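PDB 1ODF: hypothetical 33.3 KDA protein IN ade3-ser2 intergenic region from Saccharomyces cerevisiae, which probably acts as an ATP-dependent kinase of still unknown specificity, with a fold closely resembling that of bacterial pantothenate kinase. Local coordinates for residues N90-M104 against D181-L195. Numbering follows the deposited sequence.
Sequences NKLLQGRGLPGTHDM and DMVDVNAKLFFYSDL. With SO4 (sulfate ion), chain C.
Tyr-192 and the type II beta turn Leu-98 to Thr-101 make the tight half. Tyr-192 OH takes a nearly straight bond from Gly-100 N (2.8 Å, 176°) and pairs with His-102 ND1 (2.8 Å), so two ring-edge partners fix a buried hydroxyl. Over one ring face lies Met-104, bent at chi2 and chi3 (-46° and -69°) so that SD makes a Met-aromatic contact and CE a CH-pi contact, each 3.9 Å from the Tyr-192 ring centroid. Pro-99 wedges between Tyr-192 and Val-185, its CD 3.8 Å from Val-185 CG1, while Gly-100 CA rests against Lys-188 CB (3.6 Å). At the other end, Asn-90 ND2 bonds in its amide plane to Asp-181 O (2.8 Å) and to the anti lone pair of Asp-184 OD2 (3.2 Å), tying the loop to both. The solvent side is looser: Lys-91 N gives Asp-181 OD2 only a weak bond, and a water links Lys-188 NZ to Gly-100 O. Helix 182-195 packs along the loop joining helices 77-86 and 104-114, with the Leu-98 side chain about 7 Å from that of Gln-40 in the predicted ATP-binding P-loop; helix 249-262 touches Leu-98, Met-182 and Leu-189, and Leu-195 meets helix 104-114.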
loop_
_atom_site.group_PDB
_atom_site.type_symbol
_atom_site.label_atom_id
_atom_site.label_comp_id
_atom_site.label_asym_id
_atom_site.label_seq_id
_atom_site.Cartn_x
_atom_site.Cartn_y
_atom_site.Cartn_z
ATOM N N ASN A 90 0.262 8.254 22.081
ATOM C CA ASN A 90 -0.535 7.740 20.976
ATOM C C ASN A 90 -0.159 6.268 20.803
ATOM O O ASN A 90 0.920 5.947 20.303
ATOM C CB ASN A 90 -0.228 8.527 19.698
ATOM C CG ASN A 90 -1.197 8.218 18.579
ATOM O OD1 ASN A 90 -1.365 7.062 18.198
ATOM N ND2 ASN A 90 -1.844 9.251 18.046
ATOM N N LYS A 91 -1.046 5.374 21.225
ATOM C CA LYS A 91 -0.763 3.949 21.127
ATOM C C LYS A 91 -0.694 3.426 19.694
ATOM O O LYS A 91 -0.019 2.430 19.424
ATOM C CB LYS A 91 -1.789 3.148 21.938
ATOM C CG LYS A 91 -1.591 3.257 23.449
ATOM C CD LYS A 91 -2.380 2.206 24.241
ATOM C CE LYS A 91 -3.837 2.597 24.468
ATOM N NZ LYS A 91 -4.618 2.673 23.207
ATOM N N LEU A 92 -1.378 4.098 18.774
ATOM C CA LEU A 92 -1.374 3.676 17.377
ATOM C C LEU A 92 -0.041 3.956 16.673
ATOM O O LEU A 92 0.274 3.340 15.648
ATOM C CB LEU A 92 -2.511 4.368 16.622
ATOM C CG LEU A 92 -3.922 4.058 17.127
ATOM C CD1 LEU A 92 -4.932 4.824 16.302
ATOM C CD2 LEU A 92 -4.188 2.567 17.037
ATOM N N LEU A 93 0.749 4.874 17.224
ATOM C CA LEU A 93 2.026 5.221 16.613
ATOM C C LEU A 93 3.224 4.536 17.248
ATOM O O LEU A 93 4.363 4.717 16.803
ATOM C CB LEU A 93 2.220 6.739 16.629
ATOM C CG LEU A 93 1.304 7.482 15.651
ATOM C CD1 LEU A 93 1.546 8.977 15.761
ATOM C CD2 LEU A 93 1.569 6.986 14.213
ATOM N N GLN A 94 2.970 3.754 18.292
ATOM C CA GLN A 94 4.040 3.030 18.964
ATOM C C GLN A 94 4.384 1.836 18.081
ATOM O O GLN A 94 3.548 0.955 17.856
ATOM C CB GLN A 94 3.584 2.550 20.346
ATOM C CG GLN A 94 3.201 3.664 21.312
ATOM C CD GLN A 94 4.294 4.712 21.463
ATOM O OE1 GLN A 94 5.477 4.383 21.593
ATOM N NE2 GLN A 94 3.900 5.986 21.453
ATOM N N GLY A 95 5.612 1.825 17.571
ATOM C CA GLY A 95 6.043 0.746 16.706
ATOM C C GLY A 95 5.605 0.950 15.265
ATOM O O GLY A 95 4.606 1.624 15.000
ATOM N N ARG A 96 6.358 0.370 14.334
ATOM C CA ARG A 96 6.041 0.472 12.915
ATOM C C ARG A 96 4.609 0.003 12.665
ATOM O O ARG A 96 4.066 -0.789 13.433
ATOM C CB ARG A 96 7.001 -0.393 12.094
ATOM C CG ARG A 96 6.772 -1.898 12.248
ATOM C CD ARG A 96 7.653 -2.705 11.296
ATOM N NE ARG A 96 7.213 -4.096 11.194
ATOM C CZ ARG A 96 7.720 -5.111 11.893
ATOM N NH1 ARG A 96 8.710 -4.909 12.756
ATOM N NH2 ARG A 96 7.217 -6.328 11.739
ATOM N N GLY A 97 3.999 0.499 11.596
ATOM C CA GLY A 97 2.646 0.082 11.285
ATOM C C GLY A 97 1.755 1.073 10.556
ATOM O O GLY A 97 1.620 1.021 9.335
ATOM N N LEU A 98 1.145 1.981 11.305
ATOM C CA LEU A 98 0.221 2.952 10.740
ATOM C C LEU A 98 0.878 4.103 9.989
ATOM O O LEU A 98 2.091 4.311 10.076
ATOM C CB LEU A 98 -0.661 3.541 11.850
ATOM C CG LEU A 98 -1.696 2.665 12.566
ATOM C CD1 LEU A 98 -2.657 2.075 11.535
ATOM C CD2 LEU A 98 -1.001 1.555 13.360
ATOM N N PRO A 99 0.069 4.868 9.231
ATOM C CA PRO A 99 0.596 6.009 8.485
ATOM C C PRO A 99 1.322 6.895 9.503
ATOM O O PRO A 99 0.798 7.156 10.588
ATOM C CB PRO A 99 -0.665 6.674 7.951
ATOM C CG PRO A 99 -1.585 5.526 7.745
ATOM C CD PRO A 99 -1.375 4.709 8.987
ATOM N N GLY A 100 2.521 7.351 9.154
ATOM C CA GLY A 100 3.279 8.177 10.073
ATOM C C GLY A 100 4.521 7.429 10.516
ATOM O O GLY A 100 5.444 8.017 11.074
ATOM N N THR A 101 4.545 6.123 10.257
ATOM C CA THR A 101 5.682 5.289 10.622
ATOM C C THR A 101 6.603 5.041 9.430
ATOM O O THR A 101 7.466 4.156 9.475
ATOM C CB THR A 101 5.225 3.922 11.194
ATOM O OG1 THR A 101 4.484 3.203 10.199
ATOM C CG2 THR A 101 4.358 4.127 12.433
ATOM N N HIS A 102 6.414 5.814 8.363
ATOM C CA HIS A 102 7.258 5.680 7.182
ATOM C C HIS A 102 8.156 6.902 7.005
ATOM O O HIS A 102 7.837 7.997 7.460
ATOM C CB HIS A 102 6.413 5.492 5.915
ATOM C CG HIS A 102 5.670 4.196 5.873
ATOM N ND1 HIS A 102 4.404 4.045 6.396
ATOM C CD2 HIS A 102 6.027 2.983 5.388
ATOM C CE1 HIS A 102 4.012 2.796 6.230
ATOM N NE2 HIS A 102 4.978 2.130 5.623
ATOM N N ASP A 103 9.281 6.702 6.328
ATOM C CA ASP A 103 10.236 7.774 6.083
ATOM C C ASP A 103 9.819 8.588 4.856
ATOM O O ASP A 103 10.184 8.258 3.726
ATOM C CB ASP A 103 11.627 7.166 5.883
ATOM C CG ASP A 103 12.725 8.205 5.911
ATOM O OD1 ASP A 103 13.902 7.807 6.024
ATOM O OD2 ASP A 103 12.410 9.412 5.817
ATOM N N MET A 104 9.061 9.655 5.090
ATOM C CA MET A 104 8.564 10.501 4.007
ATOM C C MET A 104 9.649 11.281 3.292
ATOM O O MET A 104 9.582 11.471 2.077
ATOM C CB MET A 104 7.511 11.478 4.533
ATOM C CG MET A 104 6.388 10.809 5.305
ATOM S SD MET A 104 5.768 9.344 4.445
ATOM C CE MET A 104 4.960 10.109 3.007
ATOM N N ASP A 181 -6.063 8.860 19.264
ATOM C CA ASP A 181 -4.841 8.604 18.516
ATOM C C ASP A 181 -4.988 8.756 17.004
ATOM O O ASP A 181 -3.993 8.943 16.299
ATOM C CB ASP A 181 -4.312 7.202 18.849
ATOM C CG ASP A 181 -4.004 7.025 20.336
ATOM O OD1 ASP A 181 -3.558 8.000 20.978
ATOM O OD2 ASP A 181 -4.190 5.904 20.858
ATOM N N MET A 182 -6.217 8.684 16.501
ATOM C CA MET A 182 -6.436 8.806 15.064
ATOM C C MET A 182 -6.224 10.210 14.539
ATOM O O MET A 182 -6.004 10.402 13.349
ATOM C CB MET A 182 -7.840 8.336 14.679
ATOM C CG MET A 182 -7.961 6.830 14.534
ATOM S SD MET A 182 -6.680 6.135 13.450
ATOM C CE MET A 182 -7.230 6.745 11.802
ATOM N N VAL A 183 -6.288 11.189 15.427
ATOM C CA VAL A 183 -6.104 12.575 15.036
ATOM C C VAL A 183 -4.747 12.782 14.374
ATOM O O VAL A 183 -4.659 13.385 13.303
ATOM C CB VAL A 183 -6.247 13.501 16.260
ATOM C CG1 VAL A 183 -5.785 14.917 15.922
ATOM C CG2 VAL A 183 -7.704 13.506 16.714
ATOM N N ASP A 184 -3.692 12.277 15.005
ATOM C CA ASP A 184 -2.351 12.413 14.449
ATOM C C ASP A 184 -2.183 11.524 13.212
ATOM O O ASP A 184 -1.547 11.918 12.235
ATOM C CB ASP A 184 -1.290 12.035 15.490
ATOM C CG ASP A 184 -1.290 12.960 16.699
ATOM O OD1 ASP A 184 -1.069 14.183 16.529
ATOM O OD2 ASP A 184 -1.509 12.459 17.823
ATOM N N VAL A 185 -2.753 10.325 13.254
ATOM C CA VAL A 185 -2.639 9.414 12.124
ATOM C C VAL A 185 -3.179 10.106 10.880
ATOM O O VAL A 185 -2.524 10.121 9.833
ATOM C CB VAL A 185 -3.413 8.096 12.377
ATOM C CG1 VAL A 185 -3.309 7.179 11.160
ATOM C CG2 VAL A 185 -2.842 7.394 13.603
ATOM N N ASN A 186 -4.367 10.689 11.016
ATOM C CA ASN A 186 -5.020 11.413 9.932
ATOM C C ASN A 186 -4.107 12.514 9.385
ATOM O O ASN A 186 -4.038 12.722 8.178
ATOM C CB ASN A 186 -6.330 12.032 10.435
ATOM C CG ASN A 186 -7.060 12.806 9.357
ATOM O OD1 ASN A 186 -7.558 12.229 8.388
ATOM N ND2 ASN A 186 -7.122 14.121 9.516
ATOM N N ALA A 187 -3.408 13.220 10.272
ATOM C CA ALA A 187 -2.504 14.289 9.846
ATOM C C ALA A 187 -1.340 13.693 9.075
ATOM O O ALA A 187 -0.894 14.243 8.061
ATOM C CB ALA A 187 -1.985 15.054 11.046
ATOM N N LYS A 188 -0.854 12.564 9.574
ATOM C CA LYS A 188 0.253 11.851 8.959
ATOM C C LYS A 188 -0.117 11.313 7.572
ATOM O O LYS A 188 0.701 11.331 6.658
ATOM C CB LYS A 188 0.685 10.692 9.867
ATOM C CG LYS A 188 1.342 11.125 11.162
ATOM C CD LYS A 188 2.637 11.880 10.871
ATOM C CE LYS A 188 3.436 12.158 12.131
ATOM N NZ LYS A 188 4.770 12.742 11.798
ATOM N N LEU A 189 -1.349 10.841 7.419
ATOM C CA LEU A 189 -1.804 10.301 6.141
ATOM C C LEU A 189 -1.640 11.333 5.016
ATOM O O LEU A 189 -1.427 10.979 3.852
ATOM C CB LEU A 189 -3.274 9.862 6.243
ATOM C CG LEU A 189 -3.921 9.309 4.960
ATOM C CD1 LEU A 189 -3.142 8.088 4.479
ATOM C CD2 LEU A 189 -5.387 8.952 5.202
ATOM N N PHE A 190 -1.731 12.611 5.376
ATOM C CA PHE A 190 -1.608 13.694 4.414
ATOM C C PHE A 190 -0.363 13.600 3.529
ATOM O O PHE A 190 -0.457 13.719 2.306
ATOM C CB PHE A 190 -1.598 15.046 5.136
ATOM C CG PHE A 190 -1.442 16.218 4.207
ATOM C CD1 PHE A 190 -2.481 16.592 3.359
ATOM C CD2 PHE A 190 -0.228 16.897 4.122
ATOM C CE1 PHE A 190 -2.313 17.624 2.433
ATOM C CE2 PHE A 190 -0.051 17.926 3.200
ATOM C CZ PHE A 190 -1.092 18.289 2.355
ATOM N N PHE A 191 0.794 13.378 4.145
ATOM C CA PHE A 191 2.048 13.309 3.405
ATOM C C PHE A 191 2.088 12.271 2.284
ATOM O O PHE A 191 2.764 12.479 1.276
ATOM C CB PHE A 191 3.228 13.069 4.357
ATOM C CG PHE A 191 3.522 14.227 5.277
ATOM C CD1 PHE A 191 2.686 14.511 6.361
ATOM C CD2 PHE A 191 4.651 15.027 5.073
ATOM C CE1 PHE A 191 2.968 15.571 7.230
ATOM C CE2 PHE A 191 4.948 16.097 5.938
ATOM C CZ PHE A 191 4.104 16.367 7.019
ATOM N N TYR A 192 1.376 11.160 2.454
ATOM C CA TYR A 192 1.357 10.120 1.438
ATOM C C TYR A 192 0.450 10.552 0.301
ATOM O O TYR A 192 0.838 10.509 -0.864
ATOM C CB TYR A 192 0.828 8.801 2.007
ATOM C CG TYR A 192 1.572 8.276 3.218
ATOM C CD1 TYR A 192 1.381 8.846 4.482
ATOM C CD2 TYR A 192 2.430 7.176 3.110
ATOM C CE1 TYR A 192 2.021 8.329 5.609
ATOM C CE2 TYR A 192 3.075 6.650 4.232
ATOM C CZ TYR A 192 2.861 7.228 5.476
ATOM O OH TYR A 192 3.459 6.694 6.589
ATOM N N SER A 193 -0.766 10.958 0.654
ATOM C CA SER A 193 -1.751 11.403 -0.321
ATOM C C SER A 193 -1.220 12.551 -1.178
ATOM O O SER A 193 -1.305 12.517 -2.405
ATOM C CB SER A 193 -3.018 11.853 0.407
ATOM O OG SER A 193 -2.721 12.846 1.379
ATOM N N ASP A 194 -0.665 13.562 -0.516
ATOM C CA ASP A 194 -0.123 14.737 -1.193
ATOM C C ASP A 194 0.999 14.389 -2.159
ATOM O O ASP A 194 1.091 14.931 -3.259
ATOM C CB ASP A 194 0.410 15.725 -0.153
ATOM C CG ASP A 194 0.806 17.059 -0.760
ATOM O OD1 ASP A 194 -0.101 17.779 -1.231
ATOM O OD2 ASP A 194 2.016 17.383 -0.769
ATOM N N LEU A 195 1.844 13.469 -1.724
ATOM C CA LEU A 195 2.987 13.020 -2.495
ATOM C C LEU A 195 2.648 12.017 -3.606
ATOM O O LEU A 195 3.338 11.961 -4.633
ATOM C CB LEU A 195 3.983 12.392 -1.526
ATOM C CG LEU A 195 5.422 12.140 -1.954
ATOM C CD1 LEU A 195 6.057 13.425 -2.489
ATOM C CD2 LEU A 195 6.192 11.616 -0.737
HETATM S S SO4 C . 3.890 -5.352 9.942
HETATM O O1 SO4 C . 3.481 -4.854 11.268
HETATM O O2 SO4 C . 4.896 -4.445 9.374
HETATM O O3 SO4 C . 4.455 -6.709 10.069
HETATM O O4 SO4 C . 2.714 -5.400 9.055
HETATM O O HOH W 1 6.534 10.426 10.807
#